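PDB 2B1E: exocyst complex component EXO70 from Saccharomyces cerevisiae, which takes part in secretion as a subunit of the exocyst, the complex that tethers secretory vesicles at sites of exocytosis, and helps that complex to assemble. Local coordinates for residues F157-A162 and N181-A186; L94-P99 and P113-Q118; P528-F533 and Y550-L555. All blocks are in the same frame, centred on the assembly; numbering follows the deposited sequence.

Contact 1: F157-A162 and N181-A186; sequences FLEPFA and NSYTEA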
loop_
_atom_site.group_PDB
_atom_site.type_symbol
_atom_site.label_atom_id
_atom_site.label_comp_id
_atom_site.label_asym_id
_atom_site.label_seq_id
_atom_site.Cartn_x
_atom_site.Cartn_y
_atom_site.Cartn_z
ATOM N N PHE A 157 4.279 -26.954 -5.154
ATOM C CA PHE A 157 4.041 -27.158 -3.729
ATOM C C PHE A 157 3.478 -25.912 -3.044
ATOM O O PHE A 157 2.822 -26.010 -2.005
ATOM C CB PHE A 157 5.344 -27.570 -3.036
ATOM C CG PHE A 157 5.747 -28.991 -3.292
ATOM C CD1 PHE A 157 5.094 -30.036 -2.648
ATOM C CD2 PHE A 157 6.775 -29.290 -4.180
ATOM C CE1 PHE A 157 5.461 -31.360 -2.888
ATOM C CE2 PHE A 157 7.148 -30.610 -4.426
ATOM C CZ PHE A 157 6.491 -31.645 -3.780
ATOM N N LEU A 158 3.729 -24.747 -3.634
ATOM C CA LEU A 158 3.266 -23.479 -3.072
ATOM C C LEU A 158 2.023 -22.935 -3.774
ATOM O O LEU A 158 1.274 -22.146 -3.200
ATOM C CB LEU A 158 4.386 -22.442 -3.154
ATOM C CG LEU A 158 5.735 -22.848 -2.560
ATOM C CD1 LEU A 158 6.721 -21.715 -2.752
ATOM C CD2 LEU A 158 5.583 -23.177 -1.085
ATOM N N GLU A 159 1.821 -23.352 -5.020
ATOM C CA GLU A 159 0.676 -22.924 -5.820
ATOM C C GLU A 159 -0.644 -22.992 -5.052
ATOM O O GLU A 159 -1.435 -22.048 -5.086
ATOM C CB GLU A 159 0.582 -23.786 -7.083
ATOM C CG GLU A 159 -0.705 -23.642 -7.877
ATOM C CD GLU A 159 -0.912 -22.245 -8.413
ATOM O OE1 GLU A 159 0.084 -21.609 -8.808
ATOM O OE2 GLU A 159 -2.073 -21.788 -8.456
ATOM N N PRO A 160 -0.900 -24.112 -4.354
ATOM C CA PRO A 160 -2.136 -24.285 -3.583
ATOM C C PRO A 160 -2.404 -23.154 -2.591
ATOM O O PRO A 160 -3.400 -22.436 -2.700
ATOM C CB PRO A 160 -1.911 -25.617 -2.871
ATOM C CG PRO A 160 -1.079 -26.371 -3.847
ATOM C CD PRO A 160 -0.077 -25.333 -4.282
ATOM N N PHE A 161 -1.501 -23.007 -1.627
ATOM C CA PHE A 161 -1.615 -21.996 -0.583
ATOM C C PHE A 161 -1.548 -20.552 -1.084
ATOM O O PHE A 161 -1.524 -19.617 -0.285
ATOM C CB PHE A 161 -0.519 -22.223 0.458
ATOM C CG PHE A 161 -0.471 -23.630 0.989
ATOM C CD1 PHE A 161 -1.435 -24.083 1.888
ATOM C CD2 PHE A 161 0.535 -24.504 0.587
ATOM C CE1 PHE A 161 -1.398 -25.389 2.381
ATOM C CE2 PHE A 161 0.583 -25.813 1.073
ATOM C CZ PHE A 161 -0.386 -26.255 1.973
ATOM N N ALA A 162 -1.517 -20.364 -2.398
ATOM C CA ALA A 162 -1.451 -19.020 -2.961
ATOM C C ALA A 162 -2.650 -18.723 -3.855
ATOM O O ALA A 162 -3.026 -17.564 -4.040
ATOM C CB ALA A 162 -0.153 -18.844 -3.744
ATOM N N ASN A 181 3.165 -14.610 -0.271
ATOM C CA ASN A 181 4.454 -14.192 0.267
ATOM C C ASN A 181 5.529 -15.258 0.070
ATOM O O ASN A 181 6.613 -14.969 -0.441
ATOM C CB ASN A 181 4.322 -13.857 1.756
ATOM C CG ASN A 181 3.320 -12.748 2.015
ATOM O OD1 ASN A 181 3.420 -11.662 1.445
ATOM N ND2 ASN A 181 2.345 -13.016 2.878
ATOM N N SER A 182 5.231 -16.486 0.484
ATOM C CA SER A 182 6.181 -17.584 0.328
ATOM C C SER A 182 6.413 -17.858 -1.152
ATOM O O SER A 182 7.555 -17.954 -1.601
ATOM C CB SER A 182 5.658 -18.852 1.002
ATOM O OG SER A 182 5.574 -18.680 2.403
ATOM N N TYR A 183 5.322 -17.981 -1.901
ATOM C CA TYR A 183 5.394 -18.237 -3.334
ATOM C C TYR A 183 6.369 -17.257 -3.965
ATOM O O TYR A 183 7.177 -17.633 -4.822
ATOM C CB TYR A 183 4.018 -18.066 -3.977
ATOM C CG TYR A 183 3.967 -18.483 -5.434
ATOM C CD1 TYR A 183 3.597 -19.776 -5.799
ATOM C CD2 TYR A 183 4.309 -17.584 -6.448
ATOM C CE1 TYR A 183 3.565 -20.165 -7.141
ATOM C CE2 TYR A 183 4.283 -17.961 -7.789
ATOM C CZ TYR A 183 3.909 -19.251 -8.129
ATOM O OH TYR A 183 3.868 -19.617 -9.457
ATOM N N THR A 184 6.288 -15.998 -3.537
ATOM C CA THR A 184 7.164 -14.952 -4.049
ATOM C C THR A 184 8.607 -15.184 -3.627
ATOM O O THR A 184 9.522 -15.109 -4.452
ATOM C CB THR A 184 6.734 -13.558 -3.547
ATOM O OG1 THR A 184 5.484 -13.194 -4.147
ATOM C CG2 THR A 184 7.781 -12.518 -3.913
ATOM N N GLU A 185 8.809 -15.468 -2.345
ATOM C CA GLU A 185 10.150 -15.699 -1.828
ATOM C C GLU A 185 10.795 -16.883 -2.540
ATOM O O GLU A 185 11.984 -16.848 -2.868
ATOM C CB GLU A 185 10.108 -15.962 -0.322
ATOM C CG GLU A 185 11.466 -15.883 0.348
ATOM C CD GLU A 185 11.443 -16.350 1.793
ATOM O OE1 GLU A 185 10.503 -15.980 2.529
ATOM O OE2 GLU A 185 12.371 -17.081 2.196
ATOM N N ALA A 186 10.008 -17.929 -2.781
ATOM C CA ALA A 186 10.516 -19.116 -3.461
ATOM C C ALA A 186 10.949 -18.739 -4.873
ATOM O O ALA A 186 12.049 -19.078 -5.313
ATOM C CB ALA A 186 9.436 -20.191 -3.514
HETATM O O HOH W 1 2.728 -22.065 -9.542
#
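Tyr183 and Glu159 meet through a water that both hold: it lies 2.7 Å from Tyr183 OH and donates to Glu159 OE1 at 2.8 Å. No direct hydrogen bond crosses the contact, so this water carries its polar link. The two side chains run side by side and point the same way, with the carboxylate turned 86° to the phenol ring; the water sits in the ring plane, at its edge. Glu159 CG stands anti to the backbone N (chi1 169°) and the chain bends at chi2, which brings back toward the tyrosine a side chain that starts by heading away from it. Leu158 carries the apolar part of the contact. Its CB approaches Tyr183 CD1 obliquely at 3.8 Å, while CD1 reaches past the tyrosine CA to Ala186 on the next helical turn. Leu158 CD1 lies 3.2 Å from Ala186 CB, closer than carbons normally approach, so the exact spacing is doubtful, though the leucine plainly packs on the helix. A type I turn from Glu159 to Ala162, closed by Ala162 N to Glu159 O at 3.2 Å, swings the loop round until Ala162 CB comes to 4.2 Å from Tyr183 CB. Outside the pair, Leu227 of helix 209-233 touches Glu159, Ala162 and Tyr183, and Gln103 of helix 102-108 takes the hydroxyl of Ser182. Helix 180-201 thus receives on one flank the loop that leaves helix 136-155, with further helices packed around both: a loop laid against the next helix in the elongated rod of stacked helical bundles that is the Exo70 fold.

Contact 2: L94-P99 and P113-Q118; sequences LNSIKP and PYYEDQ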
loop_
_atom_site.group_PDB
_atom_site.type_symbol
_atom_site.label_atom_id
_atom_site.label_comp_id
_atom_site.label_asym_id
_atom_site.label_seq_id
_atom_site.Cartn_x
_atom_site.Cartn_y
_atom_site.Cartn_z
ATOM N N LEU A 94 21.143 -33.373 -14.892
ATOM C CA LEU A 94 20.198 -32.297 -14.634
ATOM C C LEU A 94 19.087 -32.756 -13.695
ATOM O O LEU A 94 18.598 -31.980 -12.870
ATOM C CB LEU A 94 19.589 -31.786 -15.946
ATOM C CG LEU A 94 20.521 -30.999 -16.877
ATOM C CD1 LEU A 94 19.798 -30.640 -18.171
ATOM C CD2 LEU A 94 20.999 -29.744 -16.171
ATOM N N ASN A 95 18.693 -34.020 -13.807
ATOM C CA ASN A 95 17.634 -34.524 -12.946
ATOM C C ASN A 95 18.121 -35.141 -11.633
ATOM O O ASN A 95 17.350 -35.781 -10.915
ATOM C CB ASN A 95 16.758 -35.504 -13.719
ATOM C CG ASN A 95 15.864 -34.803 -14.721
ATOM O OD1 ASN A 95 16.190 -34.695 -15.906
ATOM N ND2 ASN A 95 14.741 -34.300 -14.246
ATOM N N SER A 96 19.395 -34.939 -11.316
ATOM C CA SER A 96 19.948 -35.451 -10.072
ATOM C C SER A 96 19.286 -34.682 -8.922
ATOM O O SER A 96 19.244 -35.151 -7.788
ATOM C CB SER A 96 21.464 -35.256 -10.041
ATOM O OG SER A 96 21.809 -33.893 -10.206
ATOM N N ILE A 97 18.770 -33.495 -9.225
ATOM C CA ILE A 97 18.069 -32.688 -8.226
ATOM C C ILE A 97 16.584 -32.976 -8.404
ATOM O O ILE A 97 16.035 -32.724 -9.480
ATOM C CB ILE A 97 18.273 -31.168 -8.441
ATOM C CG1 ILE A 97 19.758 -30.822 -8.445
ATOM C CG2 ILE A 97 17.551 -30.387 -7.333
ATOM C CD1 ILE A 97 20.041 -29.310 -8.460
ATOM N N LYS A 98 15.931 -33.493 -7.362
ATOM C CA LYS A 98 14.506 -33.814 -7.457
ATOM C C LYS A 98 13.605 -32.678 -6.984
ATOM O O LYS A 98 14.015 -31.834 -6.182
ATOM C CB LYS A 98 14.177 -35.071 -6.640
ATOM C CG LYS A 98 15.148 -36.226 -6.819
ATOM C CD LYS A 98 15.296 -36.651 -8.275
ATOM C CE LYS A 98 16.269 -37.828 -8.390
ATOM N NZ LYS A 98 16.520 -38.259 -9.805
ATOM N N PRO A 99 12.359 -32.641 -7.481
ATOM C CA PRO A 99 11.423 -31.592 -7.077
ATOM C C PRO A 99 11.306 -31.599 -5.557
ATOM O O PRO A 99 11.369 -32.654 -4.924
ATOM C CB PRO A 99 10.124 -32.009 -7.760
ATOM C CG PRO A 99 10.607 -32.695 -9.005
ATOM C CD PRO A 99 11.748 -33.534 -8.483
ATOM N N PRO A 113 18.812 -26.807 -3.352
ATOM C CA PRO A 113 19.866 -27.727 -3.792
ATOM C C PRO A 113 20.540 -27.131 -5.021
ATOM O O PRO A 113 19.932 -26.337 -5.737
ATOM C CB PRO A 113 19.096 -29.000 -4.144
ATOM C CG PRO A 113 17.861 -28.909 -3.315
ATOM C CD PRO A 113 17.494 -27.454 -3.396
ATOM N N TYR A 114 21.791 -27.507 -5.262
ATOM C CA TYR A 114 22.512 -27.010 -6.431
ATOM C C TYR A 114 23.505 -28.074 -6.877
ATOM O O TYR A 114 24.045 -28.802 -6.050
ATOM C CB TYR A 114 23.259 -25.719 -6.097
ATOM C CG TYR A 114 23.734 -24.960 -7.319
ATOM C CD1 TYR A 114 22.824 -24.388 -8.207
ATOM C CD2 TYR A 114 25.093 -24.808 -7.582
ATOM C CE1 TYR A 114 23.259 -23.674 -9.329
ATOM C CE2 TYR A 114 25.540 -24.102 -8.695
ATOM C CZ TYR A 114 24.621 -23.537 -9.562
ATOM O OH TYR A 114 25.066 -22.828 -10.649
ATOM N N TYR A 115 23.735 -28.170 -8.184
ATOM C CA TYR A 115 24.661 -29.158 -8.732
ATOM C C TYR A 115 26.062 -28.986 -8.167
ATOM O O TYR A 115 26.488 -27.874 -7.874
ATOM C CB TYR A 115 24.716 -29.038 -10.252
ATOM C CG TYR A 115 23.366 -29.199 -10.915
ATOM C CD1 TYR A 115 22.700 -30.430 -10.900
ATOM C CD2 TYR A 115 22.752 -28.124 -11.556
ATOM C CE1 TYR A 115 21.451 -30.586 -11.511
ATOM C CE2 TYR A 115 21.502 -28.271 -12.171
ATOM C CZ TYR A 115 20.863 -29.502 -12.146
ATOM O OH TYR A 115 19.653 -29.654 -12.784
ATOM N N GLU A 116 26.777 -30.094 -7.997
ATOM C CA GLU A 116 28.135 -30.009 -7.482
ATOM C C GLU A 116 29.003 -29.482 -8.610
ATOM O O GLU A 116 28.607 -29.535 -9.777
ATOM C CB GLU A 116 28.625 -31.384 -7.012
ATOM C CG GLU A 116 28.354 -32.509 -7.996
ATOM C CD GLU A 116 28.712 -33.879 -7.438
ATOM O OE1 GLU A 116 28.327 -34.184 -6.284
ATOM O OE2 GLU A 116 29.369 -34.654 -8.162
ATOM N N ASP A 117 30.174 -28.963 -8.262
ATOM C CA ASP A 117 31.095 -28.410 -9.244
ATOM C C ASP A 117 31.433 -29.390 -10.368
ATOM O O ASP A 117 31.466 -29.010 -11.540
ATOM C CB ASP A 117 32.384 -27.963 -8.551
ATOM C CG ASP A 117 32.224 -26.656 -7.793
ATOM O OD1 ASP A 117 31.077 -26.234 -7.538
ATOM O OD2 ASP A 117 33.256 -26.051 -7.447
ATOM N N GLN A 118 31.692 -30.647 -10.018
ATOM C CA GLN A 118 32.024 -31.631 -11.036
ATOM C C GLN A 118 30.857 -31.841 -12.012
ATOM O O GLN A 118 31.079 -32.056 -13.203
ATOM C CB GLN A 118 32.434 -32.959 -10.389
ATOM C CG GLN A 118 33.624 -32.835 -9.441
ATOM C CD GLN A 118 33.214 -32.590 -7.982
ATOM O OE1 GLN A 118 32.154 -32.022 -7.702
ATOM N NE2 GLN A 118 34.068 -33.012 -7.051
#
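Tyr115 OH donates to Leu94 O at 2.6 Å, a short bond that lies in the carbonyl plane, on a lone pair, with a C=O...donor angle of 116°. Leu94 CD2 sits beside the same hydroxyl, 3.6 Å from OH. Over one face of the ring lies Ile97 CD1, a CH-pi contact 3.7 Å from the ring centroid and set slightly toward the rim, while Ile97 CG1 packs on Tyr115 CE1 at 3.5 Å. Ile97 CG1 is anti to the carbonyl carbon (chi1 -56°), which leaves CG2 anti to the backbone N, and CG2 meets Pro113 CB at 3.8 Å. Ser96 OG lies at the ring edge, in its plane, but bonds to Ile93 O. Leu94 ends helix 66-94 and Asn95 is the first residue to leave helical geometry, so the tyrosine closes on a carbonyl of the last helical turn; its own segment leads into helix 117-132, with Glu116 as N-cap residue. The contact therefore ties a helix end to the approach to a later helix, with helix 102-108 between them in the chain. Further out, Arg147 of helix 136-155 also bonds Tyr115 OH, and Leu120 and Leu197 pack on the tyrosine. A phenylalanine in its place would probably leave Leu94 O and Arg147 without this shared partner. Helix 136-155 backs the other segment as well, through Leu143 against Leu94 and Leu150 against Ile97.

Contact 3: P528-F533 and Y550-L555; sequences PMYERF and YTPDEL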
loop_
_atom_site.group_PDB
_atom_site.type_symbol
_atom_site.label_atom_id
_atom_site.label_comp_id
_atom_site.label_asym_id
_atom_site.label_seq_id
_atom_site.Cartn_x
_atom_site.Cartn_y
_atom_site.Cartn_z
ATOM N N PRO A 528 -15.790 40.106 31.610
ATOM C CA PRO A 528 -15.228 41.458 31.505
ATOM C C PRO A 528 -16.299 42.474 31.098
ATOM O O PRO A 528 -16.370 43.565 31.661
ATOM C CB PRO A 528 -14.135 41.294 30.445
ATOM C CG PRO A 528 -13.642 39.886 30.703
ATOM C CD PRO A 528 -14.952 39.124 30.894
ATOM N N MET A 529 -17.144 42.106 30.139
ATOM C CA MET A 529 -18.192 43.012 29.685
ATOM C C MET A 529 -19.247 43.305 30.747
ATOM O O MET A 529 -19.643 44.455 30.927
ATOM C CB MET A 529 -18.893 42.469 28.436
ATOM C CG MET A 529 -19.866 43.476 27.842
ATOM S SD MET A 529 -20.635 42.935 26.324
ATOM C CE MET A 529 -19.177 43.043 25.175
ATOM N N TYR A 530 -19.721 42.275 31.439
ATOM C CA TYR A 530 -20.736 42.507 32.457
ATOM C C TYR A 530 -20.241 43.397 33.594
ATOM O O TYR A 530 -20.996 44.225 34.108
ATOM C CB TYR A 530 -21.270 41.185 33.033
ATOM C CG TYR A 530 -22.503 41.411 33.876
ATOM C CD1 TYR A 530 -23.713 41.783 33.286
ATOM C CD2 TYR A 530 -22.438 41.352 35.269
ATOM C CE1 TYR A 530 -24.828 42.101 34.061
ATOM C CE2 TYR A 530 -23.543 41.668 36.057
ATOM C CZ TYR A 530 -24.733 42.047 35.444
ATOM O OH TYR A 530 -25.807 42.420 36.208
ATOM N N GLU A 531 -18.985 43.224 34.003
ATOM C CA GLU A 531 -18.445 44.054 35.067
ATOM C C GLU A 531 -18.450 45.522 34.649
ATOM O O GLU A 531 -18.770 46.399 35.448
ATOM C CB GLU A 531 -17.020 43.613 35.427
ATOM C CG GLU A 531 -16.972 42.190 35.966
ATOM C CD GLU A 531 -15.631 41.814 36.547
ATOM O OE1 GLU A 531 -14.618 41.876 35.811
ATOM O OE2 GLU A 531 -15.599 41.443 37.743
ATOM N N ARG A 532 -18.099 45.785 33.394
ATOM C CA ARG A 532 -18.073 47.152 32.872
ATOM C C ARG A 532 -19.486 47.724 32.760
ATOM O O ARG A 532 -19.730 48.889 33.082
ATOM C CB ARG A 532 -17.390 47.169 31.501
ATOM C CG ARG A 532 -15.897 46.888 31.572
ATOM C CD ARG A 532 -15.315 46.466 30.238
ATOM N NE ARG A 532 -13.903 46.142 30.408
ATOM C CZ ARG A 532 -13.245 45.238 29.695
ATOM N NH1 ARG A 532 -13.862 44.555 28.742
ATOM N NH2 ARG A 532 -11.970 45.000 29.958
ATOM N N PHE A 533 -20.412 46.898 32.289
ATOM C CA PHE A 533 -21.812 47.290 32.132
ATOM C C PHE A 533 -22.435 47.589 33.501
ATOM O O PHE A 533 -23.097 48.619 33.695
ATOM C CB PHE A 533 -22.564 46.142 31.434
ATOM C CG PHE A 533 -24.054 46.314 31.382
ATOM C CD1 PHE A 533 -24.625 47.422 30.769
ATOM C CD2 PHE A 533 -24.893 45.329 31.905
ATOM C CE1 PHE A 533 -26.014 47.550 30.671
ATOM C CE2 PHE A 533 -26.276 45.448 31.811
ATOM C CZ PHE A 533 -26.836 46.559 31.195
ATOM N N TYR A 550 -28.377 40.475 38.998
ATOM C CA TYR A 550 -27.057 39.925 39.295
ATOM C C TYR A 550 -25.919 40.917 39.493
ATOM O O TYR A 550 -25.750 41.853 38.708
ATOM C CB TYR A 550 -26.600 38.981 38.173
ATOM C CG TYR A 550 -27.544 37.863 37.811
ATOM C CD1 TYR A 550 -27.615 36.702 38.578
ATOM C CD2 TYR A 550 -28.339 37.945 36.669
ATOM C CE1 TYR A 550 -28.452 35.645 38.206
ATOM C CE2 TYR A 550 -29.173 36.901 36.293
ATOM C CZ TYR A 550 -29.223 35.755 37.059
ATOM O OH TYR A 550 -30.028 34.713 36.662
ATOM N N THR A 551 -25.130 40.703 40.541
ATOM C CA THR A 551 -23.940 41.516 40.744
ATOM C C THR A 551 -22.933 40.703 39.931
ATOM O O THR A 551 -23.194 39.537 39.600
ATOM C CB THR A 551 -23.479 41.548 42.227
ATOM O OG1 THR A 551 -23.219 40.214 42.682
ATOM C CG2 THR A 551 -24.540 42.191 43.099
ATOM N N PRO A 552 -21.789 41.298 39.560
ATOM C CA PRO A 552 -20.851 40.486 38.786
ATOM C C PRO A 552 -20.469 39.197 39.520
ATOM O O PRO A 552 -20.349 38.133 38.909
ATOM C CB PRO A 552 -19.672 41.429 38.585
ATOM C CG PRO A 552 -20.376 42.782 38.441
ATOM C CD PRO A 552 -21.392 42.719 39.567
ATOM N N ASP A 553 -20.279 39.294 40.832
ATOM C CA ASP A 553 -19.912 38.118 41.611
ATOM C C ASP A 553 -20.999 37.052 41.548
ATOM O O ASP A 553 -20.705 35.862 41.552
ATOM C CB ASP A 553 -19.636 38.489 43.074
ATOM C CG ASP A 553 -18.292 39.164 43.258
ATOM O OD1 ASP A 553 -17.477 39.115 42.311
ATOM O OD2 ASP A 553 -18.042 39.730 44.352
ATOM N N GLU A 554 -22.257 37.475 41.498
ATOM C CA GLU A 554 -23.348 36.511 41.427
ATOM C C GLU A 554 -23.336 35.863 40.050
ATOM O O GLU A 554 -23.522 34.652 39.915
ATOM C CB GLU A 554 -24.686 37.206 41.701
ATOM C CG GLU A 554 -24.917 37.453 43.175
ATOM C CD GLU A 554 -26.047 38.425 43.467
ATOM O OE1 GLU A 554 -26.438 38.516 44.646
ATOM O OE2 GLU A 554 -26.536 39.108 42.542
ATOM N N LEU A 555 -23.107 36.675 39.023
ATOM C CA LEU A 555 -23.064 36.170 37.665
ATOM C C LEU A 555 -21.913 35.182 37.566
ATOM O O LEU A 555 -22.042 34.123 36.967
ATOM C CB LEU A 555 -22.848 37.314 36.677
ATOM C CG LEU A 555 -23.303 36.965 35.259
ATOM C CD1 LEU A 555 -24.821 36.796 35.265
ATOM C CD2 LEU A 555 -22.902 38.064 34.288
HETATM O O HOH W 2 -28.373 41.366 36.243
#
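Tyr530 engages both backbone polar groups of Tyr550 with one hydroxyl: OH donates to Tyr550 O at 2.6 Å and accepts from a water, 2.8 Å away, that in turn accepts from Tyr550 N. The hydroxyl oxygen lies 24° off the plane of the Tyr550 carbonyl. Together the two links tie the residue just ahead of the N-cap of helix 552-563 to helix 512-537. CG of Tyr530 stands anti to the backbone N (chi1 -169°), and the ring extends from there toward the residues that lead into helix 552-563. Leu555 CD2 covers one face of that ring, offset toward the rim and 3.4 Å from Tyr530 CG, whereas Pro552 N is at the ring edge. Here the chain forms a capping box: Thr551 OG1 accepts from Glu554 N at 3.1 Å, and Glu554 OE2 accepts from Thr551 N, met from above the carboxylate plane. Pro552 opens the helix with its ring turned to helix 512-537, where its CB touches Glu531 CG at 3.8 Å and its CG lies 4.0 Å from Tyr530 CD2. Helix 483-504 packs alongside, with Phe493 against the Tyr530 ring, Phe497 against Leu555, and Glu498 bonded to Tyr550 OH.

How the contacts relate
All three contacts are partly buried, each joining buried side chains to more exposed ones, and all follow one another along a chain drawn out into a rod. Contacts 1 and 2 are neighbours, with nearest atoms about 4 Å apart, and helices 136-155 and 180-201 touch or take part in both. Contact 3 stands far away, its centre about 96 Å from that of contact 2, among C-terminal helices. A tyrosine carries each, but contacts 2 and 3 use its hydroxyl directly on a main-chain carbonyl at the end of one helix (contact 2) or just ahead of another (contact 3), whereas contact 1, closest to the chain's centre, has only a water as its polar link; contact 3 adds a water to its direct bond.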